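Local coordinates for Mgp-operon protein 3 (Mycoplasma pneumoniae, PDB 6RJ1) that serves as the P40/P90 adhesion protein at the mycoplasma surface and probably helps the bacterium attach to sugar-bearing host cells, at residues L577-L585 with N597-N606; R181-V190 with N212-K222. All coordinates share one frame; numbering follows the deposited sequence.

How the interactions relate
Along the chain interaction 2 (181-190 with 212-222) closes before interaction 1 (577-585 with 597-606) opens, yet in the fold they are neighbours, their centres about 12 Å apart on the same side of the chain's centre. The branched mixed sheet joins them: strand 220-222 of interaction 2 pairs antiparallel with strand 575-577, which runs into interaction 1. They also touch through Pro604, whose ring packs on Ala217 and whose carbonyl oxygen takes a weak hydrogen bond from Gln187. Parts of the chain remote in sequence are thereby assembled into one largely loop-built region of this extracellular adhesin, with short strands and helices set between the loops.

Interaction 1: L577-L585 with N597-N606; sequences LAWSTTAGL and NTAGLNGPIN
Trp579 lies with one face of its indole against the backbone of Gly603 and Pro604 and turns its N-H edge to Gly600. Gly603 CA stands over the five-membered ring, 3.7 Å from its centroid, in a CH-pi contact, and Pro604 CD makes a second one on that face. In the ring plane, Trp579 NE1 gives its hydrogen to Gly600 O at 2.8 Å. Placing CG between the backbone N and the carbonyl carbon (chi1 58°) swings the ring onto this surface, while Trp579 CB meets Pro604 CG at 3.8 Å. Gly600, with its positive phi, is the third residue of the type II turn Thr598-Leu601, and its carbonyl is the acceptor for the indole N-H.

Farther along, Asn606 holds the segment 577-585 by its amide. Asn606 ND2 spends both hydrogens in the amide plane, one on Ser580 OG (2.9 Å) and one on Thr582 O (3.2 Å), both bonds almost straight, which fixes the rotation of the amide; OD1 is held by the backbone N of Thr619. Ser580 OG is also hydrogen-bonded to Asp671. A water bridges the backbones, donating to Ser580 O and accepting from Ile605 N. At the far end Asn597 OD1 accepts from Gly584 N at 2.8 Å and, from the opposite face of its carboxamide, from Ala599 N at 3.1 Å, the latter bond closing an Asx turn. Ala599 CB sits against Thr582 O.

The two loops flank helix 591-595 in sequence, the first leaving strand 575-577 and the second leading to strand 609-611. Helix 666-673 covers Ser580 and Asn606 through Val667, and helix 503-511 packs Phe508 against Thr581 and Leu601.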
# COMPACT_ATOMS: atom_id res chain seq x y z
N LEU A 577 6.19 4.85 18.86
CA LEU A 577 6.04 6.29 18.99
C LEU A 577 5.43 6.88 17.73
O LEU A 577 6.10 7.04 16.71
CB LEU A 577 7.37 6.96 19.37
CG LEU A 577 8.05 6.41 20.62
CD1 LEU A 577 9.52 6.64 20.57
CD2 LEU A 577 7.45 7.00 21.87
N ALA A 578 4.11 7.13 17.80
CA ALA A 578 3.27 7.64 16.71
C ALA A 578 2.19 8.54 17.28
O ALA A 578 1.72 8.32 18.39
CB ALA A 578 2.63 6.47 15.99
N TRP A 579 1.78 9.55 16.51
CA TRP A 579 0.75 10.48 16.95
C TRP A 579 -0.05 11.05 15.78
O TRP A 579 0.44 11.06 14.64
CB TRP A 579 1.36 11.62 17.79
CG TRP A 579 2.41 12.39 17.05
CD1 TRP A 579 2.21 13.45 16.20
CD2 TRP A 579 3.81 12.11 17.01
NE1 TRP A 579 3.40 13.83 15.64
CE2 TRP A 579 4.40 13.02 16.11
CE3 TRP A 579 4.63 11.15 17.64
CZ2 TRP A 579 5.78 13.04 15.87
CZ3 TRP A 579 5.99 11.14 17.36
CH2 TRP A 579 6.56 12.10 16.51
N SER A 580 -1.26 11.55 16.07
CA SER A 580 -2.17 12.17 15.12
C SER A 580 -1.56 13.48 14.59
O SER A 580 -1.10 14.32 15.39
CB SER A 580 -3.51 12.45 15.79
OG SER A 580 -4.33 13.30 15.00
N THR A 581 -1.55 13.66 13.26
CA THR A 581 -1.00 14.86 12.61
C THR A 581 -2.09 15.69 11.93
O THR A 581 -1.79 16.44 11.00
CB THR A 581 0.11 14.49 11.65
OG1 THR A 581 -0.40 13.63 10.64
CG2 THR A 581 1.31 13.89 12.34
N THR A 582 -3.33 15.58 12.41
CA THR A 582 -4.47 16.31 11.85
C THR A 582 -4.30 17.81 12.10
O THR A 582 -3.96 18.21 13.21
CB THR A 582 -5.78 15.74 12.40
OG1 THR A 582 -5.81 14.34 12.11
CG2 THR A 582 -7.02 16.41 11.83
N ALA A 583 -4.54 18.62 11.06
CA ALA A 583 -4.47 20.08 11.10
C ALA A 583 -5.40 20.61 12.19
O ALA A 583 -6.51 20.09 12.35
CB ALA A 583 -4.88 20.65 9.76
N GLY A 584 -4.94 21.62 12.92
CA GLY A 584 -5.69 22.24 14.01
C GLY A 584 -7.03 22.83 13.60
O GLY A 584 -7.25 23.13 12.42
N LEU A 585 -7.94 23.00 14.58
CA LEU A 585 -9.28 23.56 14.35
C LEU A 585 -9.21 25.01 13.86
O LEU A 585 -10.07 25.45 13.09
CB LEU A 585 -10.13 23.47 15.62
CG LEU A 585 -10.66 22.09 15.99
CD1 LEU A 585 -11.20 22.08 17.40
CD2 LEU A 585 -11.73 21.62 15.03
N ASN A 597 -0.34 23.22 8.01
CA ASN A 597 -0.63 23.47 9.43
C ASN A 597 0.33 22.69 10.32
O ASN A 597 0.62 21.53 10.07
CB ASN A 597 -2.08 23.17 9.79
CG ASN A 597 -2.44 23.55 11.20
OD1 ASN A 597 -2.46 22.71 12.09
ND2 ASN A 597 -2.74 24.82 11.43
N THR A 598 0.87 23.36 11.32
CA THR A 598 1.91 22.88 12.22
C THR A 598 1.44 21.81 13.25
O THR A 598 2.29 21.10 13.79
CB THR A 598 2.55 24.13 12.83
OG1 THR A 598 3.76 24.38 12.13
CG2 THR A 598 2.76 24.08 14.34
N ALA A 599 0.11 21.64 13.47
CA ALA A 599 -0.40 20.67 14.45
C ALA A 599 0.14 19.25 14.26
O ALA A 599 -0.16 18.59 13.26
CB ALA A 599 -1.92 20.67 14.47
N GLY A 600 0.98 18.84 15.21
CA GLY A 600 1.59 17.52 15.26
C GLY A 600 2.84 17.32 14.41
O GLY A 600 3.24 16.18 14.21
N LEU A 601 3.46 18.42 13.94
CA LEU A 601 4.65 18.39 13.09
C LEU A 601 5.81 17.63 13.69
O LEU A 601 6.38 16.75 13.03
CB LEU A 601 5.07 19.81 12.66
CG LEU A 601 6.29 19.96 11.72
CD1 LEU A 601 6.09 19.20 10.41
CD2 LEU A 601 6.60 21.42 11.45
N ASN A 602 6.16 17.96 14.95
CA ASN A 602 7.30 17.36 15.63
C ASN A 602 6.92 16.35 16.72
O ASN A 602 7.77 15.56 17.11
CB ASN A 602 8.21 18.44 16.18
CG ASN A 602 8.68 19.44 15.15
OD1 ASN A 602 9.39 19.10 14.18
ND2 ASN A 602 8.29 20.69 15.35
N GLY A 603 5.68 16.40 17.21
CA GLY A 603 5.22 15.52 18.27
C GLY A 603 3.73 15.58 18.50
O GLY A 603 3.03 16.28 17.76
N PRO A 604 3.21 14.88 19.52
CA PRO A 604 1.74 14.88 19.75
C PRO A 604 1.12 16.23 20.12
O PRO A 604 1.82 17.14 20.60
CB PRO A 604 1.55 13.84 20.87
CG PRO A 604 2.82 13.09 20.94
CD PRO A 604 3.90 14.01 20.49
N ILE A 605 -0.20 16.38 19.87
CA ILE A 605 -0.99 17.58 20.16
C ILE A 605 -2.48 17.24 20.29
O ILE A 605 -3.16 17.76 21.17
CB ILE A 605 -0.72 18.76 19.16
CG1 ILE A 605 -1.24 20.11 19.71
CG2 ILE A 605 -1.24 18.47 17.73
CD1 ILE A 605 -0.51 21.33 19.25
N ASN A 606 -2.98 16.38 19.39
CA ASN A 606 -4.38 15.99 19.32
C ASN A 606 -4.79 14.98 20.38
O ASN A 606 -4.00 14.14 20.81
CB ASN A 606 -4.74 15.51 17.91
CG ASN A 606 -4.56 16.57 16.84
OD1 ASN A 606 -4.62 17.77 17.10
ND2 ASN A 606 -4.33 16.14 15.62
O HOH W 1 -1.28 14.34 18.07
O HOH W 2 -1.80 11.95 19.25

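Interaction 2: R181-V190 with N212-K222; sequences RVNGVAQDTV and NPGPKAVTGFK
The N-terminal end of helix 187-192, with Ala186 at the N-cap position, meets carbonyl groups of the loop that leads into the short strand 220-222. Gln187 N donates to Ala217 O at 2.9 Å and Asp188 N to Pro215 O at 2.8 Å, so amides of the first helical turn, which have no partners earlier in the helix, are taken up by the other segment. Gln187 buries the most surface here. Its chain, extended beyond CG, carries Gln187 NE2 to Gly214 O at 2.8 Å; the bond lies in the plane of the Gln187 amide but reaches the acceptor from above its carbonyl plane. Ala217 N comes to the same oxygen from the opposite face, closing the type I turn Gly214-Ala217. The exposed Lys216 reaches back with NZ to form a salt bridge with Asp188 OD2 (2.9 Å), which accepts on its syn lone pair.

Ahead of the helix the two backbones run antiparallel, with Ala186-Val218 and Asn183-Phe221 as isolated non-hydrogen-bonded pairs. This places residues 182-184 along the weakly bonded strand 220-222, which is itself hydrogen-bonded to strand 575-577 of the mixed sheet. Val185 O is gripped twice by Thr219, through OG1 (2.7 Å) and through the backbone N. Having OG1 between the backbone N and the carbonyl carbon (chi1 65°) directs the hydroxyl back to this acceptor and leaves CG2 against Gln187 and Val190. Gly184 N then bonds to Gly220 O, and Lys222 N to Val182 O at 2.8 Å, nearly straight. The Lys222 methylenes run beside Val182, Lys222 CD meeting Val182 CG1 at 3.9 Å. Arg181 lies alongside Phe221, Arg181 CG 3.6 Å from Phe221 CD2, while its guanidinium group bonds to Leu179 O and salt-bridges Glu167.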
# COMPACT_ATOMS: atom_id res chain seq x y z
N ARG A 181 -4.69 -1.34 19.37
CA ARG A 181 -3.56 -1.51 20.29
C ARG A 181 -3.75 -0.55 21.46
O ARG A 181 -4.13 0.61 21.23
CB ARG A 181 -2.25 -1.17 19.54
CG ARG A 181 -1.32 -2.34 19.19
CD ARG A 181 -1.92 -3.49 18.39
NE ARG A 181 -2.24 -3.17 17.00
CZ ARG A 181 -1.64 -3.72 15.94
NH1 ARG A 181 -2.03 -3.42 14.72
NH2 ARG A 181 -0.64 -4.58 16.11
N VAL A 182 -3.48 -0.99 22.70
CA VAL A 182 -3.60 -0.15 23.90
C VAL A 182 -2.75 1.12 23.75
O VAL A 182 -1.60 1.06 23.32
CB VAL A 182 -3.33 -0.91 25.23
CG1 VAL A 182 -3.40 0.02 26.44
CG2 VAL A 182 -4.32 -2.07 25.40
N ASN A 183 -3.37 2.28 24.03
CA ASN A 183 -2.75 3.60 23.93
C ASN A 183 -1.45 3.71 24.71
O ASN A 183 -1.33 3.19 25.83
CB ASN A 183 -3.71 4.68 24.44
CG ASN A 183 -4.55 5.34 23.39
OD1 ASN A 183 -4.23 5.38 22.19
ND2 ASN A 183 -5.63 5.92 23.85
N GLY A 184 -0.50 4.41 24.11
CA GLY A 184 0.77 4.73 24.72
C GLY A 184 0.60 5.80 25.78
O GLY A 184 -0.50 6.33 25.98
N VAL A 185 1.69 6.11 26.48
CA VAL A 185 1.76 7.09 27.55
C VAL A 185 1.51 8.53 27.03
O VAL A 185 1.84 8.81 25.88
CB VAL A 185 3.11 6.88 28.29
CG1 VAL A 185 3.65 8.16 28.91
CG2 VAL A 185 2.98 5.79 29.33
N ALA A 186 0.87 9.41 27.83
CA ALA A 186 0.59 10.81 27.47
C ALA A 186 1.90 11.59 27.41
O ALA A 186 2.82 11.27 28.15
CB ALA A 186 -0.34 11.43 28.50
N GLN A 187 1.98 12.63 26.57
CA GLN A 187 3.24 13.38 26.46
C GLN A 187 3.64 14.13 27.75
O GLN A 187 4.84 14.30 27.94
CB GLN A 187 3.28 14.29 25.21
CG GLN A 187 2.33 15.46 25.16
CD GLN A 187 2.63 16.37 23.99
OE1 GLN A 187 3.68 16.29 23.32
NE2 GLN A 187 1.70 17.27 23.71
N ASP A 188 2.69 14.49 28.66
CA ASP A 188 3.06 15.16 29.93
C ASP A 188 3.84 14.25 30.87
O ASP A 188 4.73 14.72 31.57
CB ASP A 188 1.85 15.81 30.64
CG ASP A 188 0.72 14.88 31.09
OD1 ASP A 188 0.66 13.73 30.60
OD2 ASP A 188 -0.13 15.33 31.89
N THR A 189 3.53 12.93 30.84
CA THR A 189 4.21 11.89 31.63
C THR A 189 5.62 11.68 31.07
O THR A 189 6.57 11.53 31.83
CB THR A 189 3.37 10.59 31.64
OG1 THR A 189 2.07 10.87 32.16
CG2 THR A 189 4.01 9.47 32.45
N VAL A 190 5.76 11.68 29.73
CA VAL A 190 7.04 11.50 29.04
C VAL A 190 8.07 12.56 29.47
O VAL A 190 9.21 12.20 29.80
CB VAL A 190 6.86 11.43 27.50
CG1 VAL A 190 8.19 11.57 26.76
CG2 VAL A 190 6.14 10.16 27.08
N ASN A 212 1.65 24.49 23.94
CA ASN A 212 1.06 23.20 23.55
C ASN A 212 -0.10 22.92 24.49
O ASN A 212 0.11 22.83 25.70
CB ASN A 212 2.08 22.07 23.57
CG ASN A 212 1.61 20.81 22.90
OD1 ASN A 212 0.67 20.14 23.34
ND2 ASN A 212 2.26 20.44 21.82
N PRO A 213 -1.35 22.84 23.96
CA PRO A 213 -2.51 22.63 24.84
C PRO A 213 -2.88 21.17 25.11
O PRO A 213 -3.91 20.92 25.74
CB PRO A 213 -3.62 23.35 24.08
CG PRO A 213 -3.28 23.11 22.65
CD PRO A 213 -1.78 22.96 22.55
N GLY A 214 -2.07 20.22 24.63
CA GLY A 214 -2.36 18.80 24.77
C GLY A 214 -1.41 18.00 25.63
O GLY A 214 -0.70 17.15 25.10
N PRO A 215 -1.41 18.18 26.98
CA PRO A 215 -0.51 17.37 27.82
C PRO A 215 -0.88 15.88 27.81
O PRO A 215 -0.00 15.04 28.00
CB PRO A 215 -0.70 17.97 29.22
CG PRO A 215 -2.02 18.61 29.20
CD PRO A 215 -2.21 19.12 27.81
N LYS A 216 -2.17 15.58 27.58
CA LYS A 216 -2.72 14.23 27.56
C LYS A 216 -2.66 13.56 26.19
O LYS A 216 -3.14 12.43 26.05
CB LYS A 216 -4.16 14.21 28.14
CG LYS A 216 -4.29 14.75 29.57
CD LYS A 216 -3.43 14.02 30.61
CE LYS A 216 -3.49 14.74 31.94
NZ LYS A 216 -2.57 14.13 32.94
N ALA A 217 -2.06 14.23 25.18
CA ALA A 217 -1.91 13.68 23.83
C ALA A 217 -1.04 12.41 23.85
O ALA A 217 0.07 12.42 24.40
CB ALA A 217 -1.32 14.72 22.89
N VAL A 218 -1.59 11.31 23.32
CA VAL A 218 -0.96 9.99 23.30
C VAL A 218 0.24 9.95 22.35
O VAL A 218 0.15 10.38 21.20
CB VAL A 218 -2.00 8.86 23.03
CG1 VAL A 218 -1.33 7.50 22.99
CG2 VAL A 218 -3.12 8.88 24.07
N THR A 219 1.38 9.47 22.88
CA THR A 219 2.68 9.36 22.20
C THR A 219 2.83 8.13 21.29
O THR A 219 3.80 8.04 20.54
CB THR A 219 3.81 9.41 23.23
OG1 THR A 219 3.74 8.26 24.08
CG2 THR A 219 3.80 10.69 24.05
N GLY A 220 1.88 7.20 21.36
CA GLY A 220 1.93 6.00 20.54
C GLY A 220 1.04 4.87 20.99
O GLY A 220 -0.07 5.10 21.47
N PHE A 221 1.50 3.63 20.78
CA PHE A 221 0.74 2.44 21.13
C PHE A 221 1.64 1.34 21.69
O PHE A 221 2.78 1.18 21.25
CB PHE A 221 -0.12 1.96 19.94
CG PHE A 221 0.62 1.62 18.67
CD1 PHE A 221 0.91 2.60 17.73
CD2 PHE A 221 1.00 0.31 18.39
CE1 PHE A 221 1.58 2.28 16.53
CE2 PHE A 221 1.66 -0.01 17.20
CZ PHE A 221 1.96 0.98 16.28
N LYS A 222 1.11 0.59 22.67
CA LYS A 222 1.77 -0.53 23.34
C LYS A 222 2.06 -1.68 22.35
O LYS A 222 1.20 -2.06 21.55
CB LYS A 222 0.91 -1.02 24.51
CG LYS A 222 0.84 -0.04 25.67
CD LYS A 222 0.39 -0.72 26.94
CE LYS A 222 0.42 0.22 28.13
NZ LYS A 222 -0.15 -0.41 29.35